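PDB 5UAM: ulvan Lyase-PL25 from Pseudoalteromonas sp. PLSV, which cleaves ulvan, the sulfated polysaccharide of green seaweed cell walls, as a lyase of polysaccharide lyase family 25. Local coordinates for residues A[37-42]-A[99-104]; A[43-48]-A[414-419]. All coordinates share one frame; numbering follows the deposited sequence.

Contact 1 (A[37-42]-A[99-104]); sequences PLAIVQ and HGKPTM. With PO4 (phosphate ion), chain E.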
# COMPACT_ATOMS: atom_id res chain seq x y z
N PRO A 37 10.24 5.79 2.15
CA PRO A 37 9.27 6.87 2.35
C PRO A 37 7.89 6.60 1.78
O PRO A 37 6.97 7.36 2.10
CB PRO A 37 9.90 8.06 1.64
CG PRO A 37 11.36 7.78 1.65
CD PRO A 37 11.46 6.27 1.48
N LEU A 38 7.76 5.54 0.99
CA LEU A 38 6.55 5.19 0.26
C LEU A 38 6.48 3.68 0.16
O LEU A 38 7.50 2.99 0.21
CB LEU A 38 6.64 5.69 -1.18
CG LEU A 38 6.81 7.19 -1.41
CD1 LEU A 38 7.24 7.43 -2.84
CD2 LEU A 38 5.53 7.92 -1.10
N ALA A 39 5.26 3.16 -0.05
CA ALA A 39 5.04 1.75 -0.37
C ALA A 39 3.66 1.60 -0.98
O ALA A 39 2.77 2.40 -0.71
CB ALA A 39 5.13 0.86 0.87
N ILE A 40 3.46 0.52 -1.73
CA ILE A 40 2.17 0.30 -2.38
C ILE A 40 1.08 0.03 -1.36
O ILE A 40 -0.08 0.37 -1.60
CB ILE A 40 2.34 -0.82 -3.42
CG1 ILE A 40 3.05 -0.24 -4.66
CG2 ILE A 40 1.00 -1.42 -3.82
CD1 ILE A 40 3.57 -1.25 -5.61
N VAL A 41 1.41 -0.55 -0.20
CA VAL A 41 0.35 -0.92 0.75
C VAL A 41 -0.27 0.30 1.44
O VAL A 41 -1.48 0.28 1.73
CB VAL A 41 0.84 -1.98 1.74
CG1 VAL A 41 1.86 -1.44 2.69
CG2 VAL A 41 -0.38 -2.56 2.50
N GLN A 42 0.50 1.34 1.74
CA GLN A 42 -0.06 2.56 2.33
C GLN A 42 -0.57 3.42 1.20
O GLN A 42 0.19 4.18 0.59
CB GLN A 42 0.94 3.33 3.19
CG GLN A 42 1.22 2.72 4.55
CD GLN A 42 2.37 1.73 4.57
OE1 GLN A 42 3.10 1.52 3.58
NE2 GLN A 42 2.55 1.11 5.73
N HIS A 99 6.49 1.61 9.03
CA HIS A 99 5.14 1.08 8.87
C HIS A 99 4.05 2.13 9.05
O HIS A 99 2.87 1.82 8.79
CB HIS A 99 4.90 -0.05 9.85
CG HIS A 99 5.61 -1.31 9.50
ND1 HIS A 99 6.98 -1.43 9.53
CD2 HIS A 99 5.13 -2.51 9.11
CE1 HIS A 99 7.32 -2.66 9.18
NE2 HIS A 99 6.21 -3.34 8.93
N GLY A 100 4.42 3.33 9.47
CA GLY A 100 3.47 4.40 9.68
C GLY A 100 3.57 5.52 8.67
O GLY A 100 3.05 6.61 8.92
N LYS A 101 4.23 5.27 7.54
CA LYS A 101 4.21 6.25 6.46
C LYS A 101 2.76 6.54 6.09
O LYS A 101 1.88 5.71 6.32
CB LYS A 101 5.02 5.73 5.26
CG LYS A 101 4.35 4.56 4.55
CD LYS A 101 5.16 4.06 3.36
CE LYS A 101 6.36 3.19 3.73
NZ LYS A 101 5.94 1.89 4.35
N PRO A 102 2.47 7.73 5.56
CA PRO A 102 1.08 8.21 5.53
C PRO A 102 0.23 7.65 4.40
O PRO A 102 0.69 7.34 3.30
CB PRO A 102 1.24 9.73 5.35
CG PRO A 102 2.55 9.86 4.64
CD PRO A 102 3.42 8.80 5.23
N THR A 103 -1.07 7.62 4.70
CA THR A 103 -2.16 7.33 3.78
C THR A 103 -3.10 8.53 3.80
O THR A 103 -3.42 9.05 4.87
CB THR A 103 -2.89 6.09 4.27
OG1 THR A 103 -1.97 5.00 4.17
CG2 THR A 103 -4.12 5.82 3.47
N MET A 104 -3.54 8.96 2.62
CA MET A 104 -4.33 10.19 2.45
C MET A 104 -5.76 9.91 2.00
O MET A 104 -6.03 8.95 1.30
CB MET A 104 -3.67 11.07 1.37
CG MET A 104 -4.24 12.44 1.25
SD MET A 104 -3.52 13.26 -0.22
CE MET A 104 -1.81 13.31 0.25
P PO4 E . 5.21 -6.60 9.82
O1 PO4 E . 6.15 -7.64 10.40
O2 PO4 E . 4.06 -7.26 9.18
O3 PO4 E . 6.03 -5.86 8.79
O4 PO4 E . 4.74 -5.71 10.96

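Contact 2 (A[43-48]-A[414-419]); sequences HPAGIH and AISAFI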
# COMPACT_ATOMS: atom_id res chain seq x y z
N HIS A 43 -1.86 3.30 0.92
CA HIS A 43 -2.42 3.96 -0.24
C HIS A 43 -3.84 4.44 0.06
O HIS A 43 -4.55 3.83 0.87
CB HIS A 43 -2.45 3.01 -1.44
CG HIS A 43 -3.48 1.94 -1.32
ND1 HIS A 43 -4.70 2.00 -1.95
CD2 HIS A 43 -3.51 0.82 -0.56
CE1 HIS A 43 -5.42 0.95 -1.62
NE2 HIS A 43 -4.73 0.23 -0.76
N PRO A 44 -4.28 5.52 -0.60
CA PRO A 44 -3.47 6.36 -1.49
C PRO A 44 -2.36 7.10 -0.78
O PRO A 44 -2.55 7.59 0.35
CB PRO A 44 -4.48 7.39 -2.02
CG PRO A 44 -5.83 6.88 -1.70
CD PRO A 44 -5.66 5.98 -0.49
N ALA A 45 -1.20 7.19 -1.42
CA ALA A 45 -0.19 8.13 -0.98
C ALA A 45 -0.43 9.52 -1.57
O ALA A 45 0.02 10.51 -0.99
CB ALA A 45 1.21 7.63 -1.36
N GLY A 46 -1.11 9.60 -2.71
CA GLY A 46 -1.44 10.86 -3.31
C GLY A 46 -2.78 10.76 -4.00
O GLY A 46 -3.25 9.66 -4.35
N ILE A 47 -3.39 11.92 -4.22
CA ILE A 47 -4.75 12.05 -4.75
C ILE A 47 -4.79 13.28 -5.64
O ILE A 47 -4.30 14.34 -5.26
CB ILE A 47 -5.79 12.23 -3.63
CG1 ILE A 47 -5.73 11.04 -2.66
CG2 ILE A 47 -7.17 12.45 -4.22
CD1 ILE A 47 -6.66 11.17 -1.47
N HIS A 48 -5.39 13.14 -6.82
CA HIS A 48 -5.63 14.28 -7.69
C HIS A 48 -7.07 14.74 -7.56
O HIS A 48 -8.00 13.94 -7.65
CB HIS A 48 -5.36 13.92 -9.14
CG HIS A 48 -5.52 15.07 -10.07
ND1 HIS A 48 -4.52 16.00 -10.28
CD2 HIS A 48 -6.58 15.49 -10.81
CE1 HIS A 48 -4.95 16.92 -11.12
NE2 HIS A 48 -6.20 16.63 -11.47
N ALA A 414 11.71 3.26 -3.82
CA ALA A 414 10.44 2.91 -3.20
C ALA A 414 9.36 3.63 -3.97
O ALA A 414 9.55 4.80 -4.35
CB ALA A 414 10.44 3.36 -1.74
N ILE A 415 8.22 2.97 -4.19
CA ILE A 415 7.13 3.56 -4.97
C ILE A 415 5.81 3.49 -4.23
O ILE A 415 5.59 2.63 -3.37
CB ILE A 415 6.99 2.92 -6.37
CG1 ILE A 415 6.84 1.39 -6.28
CG2 ILE A 415 8.23 3.29 -7.22
CD1 ILE A 415 6.35 0.77 -7.60
N SER A 416 4.92 4.41 -4.58
CA SER A 416 3.53 4.35 -4.15
C SER A 416 2.70 3.54 -5.14
O SER A 416 3.12 3.23 -6.26
CB SER A 416 2.92 5.75 -4.09
OG SER A 416 2.77 6.34 -5.38
N ALA A 417 1.48 3.23 -4.72
CA ALA A 417 0.46 2.83 -5.67
C ALA A 417 0.13 4.02 -6.58
O ALA A 417 0.45 5.17 -6.27
CB ALA A 417 -0.80 2.38 -4.94
N PHE A 418 -0.52 3.74 -7.70
CA PHE A 418 -0.97 4.84 -8.54
C PHE A 418 -1.84 5.81 -7.75
O PHE A 418 -2.69 5.40 -6.95
CB PHE A 418 -1.74 4.33 -9.75
CG PHE A 418 -0.88 3.74 -10.84
CD1 PHE A 418 0.08 4.50 -11.47
CD2 PHE A 418 -1.09 2.43 -11.29
CE1 PHE A 418 0.85 3.96 -12.48
CE2 PHE A 418 -0.31 1.90 -12.30
CZ PHE A 418 0.64 2.67 -12.90
N ILE A 419 -1.63 7.09 -8.02
CA ILE A 419 -2.38 8.18 -7.40
C ILE A 419 -3.85 8.08 -7.73
O ILE A 419 -4.25 7.78 -8.87
CB ILE A 419 -1.76 9.49 -7.90
CG1 ILE A 419 -0.41 9.63 -7.19
CG2 ILE A 419 -2.66 10.71 -7.68
CD1 ILE A 419 0.39 10.76 -7.66
O HOH W 1 -1.17 6.50 -4.20

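Contact 1 (A[37-42]-A[99-104])
The carboxamide of Gln42 has the aliphatic chain of Lys101 over one face, with Lys101 CG 3.5 Å above Gln42 CD; the two side chains cross at about a right angle. Bends at chi3 (77°) and chi4 carry Lys101 NZ back down to Gln42 OE1, 3.0 Å away, to which it donates from above the carbonyl plane, 50° out of it. Asn98 O also takes a hydrogen bond from this ammonium. Gln42 NE2 makes a weak bond to His99 O at 3.2 Å. The His99 ring stacks on His119 and meets Tyr164, the proton acceptor, at about 50°. At its edge, in plane, NE2 donates to O3 (2.5 Å) of a phosphate, probably from the crystallisation liquor, which His119, His184, Tyr222 and Arg180 also bind. An alanine at Gln42 would probably leave Lys101 NZ without its carboxamide acceptor, though Asn98 O would remain, and open a gap beside its chain. Lys101 CD also packs on Leu38 C at 3.5 Å. The contact holds the chain of substrate-binding Lys101 and touches the backbone of proton donor His99 near the propeller centre, where the loop from strand 30-33 to strand 46-49 passes the start of strand 103-106.

Contact 2 (A[43-48]-A[414-419])
Ile419 lies over the peptide that follows Gly46, its CG2 methyl resting on the carbonyl. CG2 is 3.5 Å from Gly46 O, and the same methyl reaches along the backbone to Ile47 N, 3.7 Å away, and on to His48 N. With CG2 anti to its own backbone N (chi1 -73° for CG1), both gamma branches face this peptide, while Ile419 CA makes a bent C-H...O contact with Gly46 O (CA to O 3.5 Å). Glycine suits the site: a beta carbon on Gly46 would come very near Ile419 CG1, so the close approach of the two backbones probably depends on its absence. Farther back the contact is small and apolar. Ala45 CB meets Ser416 CB at 3.7 Å, and His43 CB meets Ala417 CB at 3.9 Å, methyl and methylene groups that let the chains lie close. The His43 ring turns away to stack on Trp224, its NE2 bonded to Gln166. Beside these apolar pairs a water joins the backbones, accepting from Ala45 N (2.9 Å) and donating to Ala417 O. That carbonyl is gripped twice, because Ser416 OG also donates to it at 2.7 Å, tilted 32° from the carbonyl plane; chi1 of 69° sets the hydroxyl over its own backbone, and Ser416 OG is also hydrogen-bonded to Leu429 N. The arrangement joins neighbouring blades of the propeller: 43-48 enters strand 46-49, the first of its sheet, while 414-419 leaves strand 412-415, at the edge of the sheet that unites strands from both ends of the chain. Just beyond, Lys420 makes backbone hydrogen bonds to Gly46 and His48, and Leu429 and Met428 of strand 428-433 touch Ala45 and Ser416.

Both contacts are buried near the axis of the propeller, and they share one run of chain: 37-42 passes directly into 43-48, so a single connection between blades meets strand 103-106 first and the exit of strand 412-415 next. They are also in touch, through a probable hydrogen bond from Met104 N to Pro44 O (2.8 Å) and the packing of Thr103 CG2 on His43 O. Their chemistry follows their place. Contact 1 borders the substrate pocket and relies on long polar side chains; contact 2, set back from the catalytic residues, uses small residues, one branched side chain and a water between backbones.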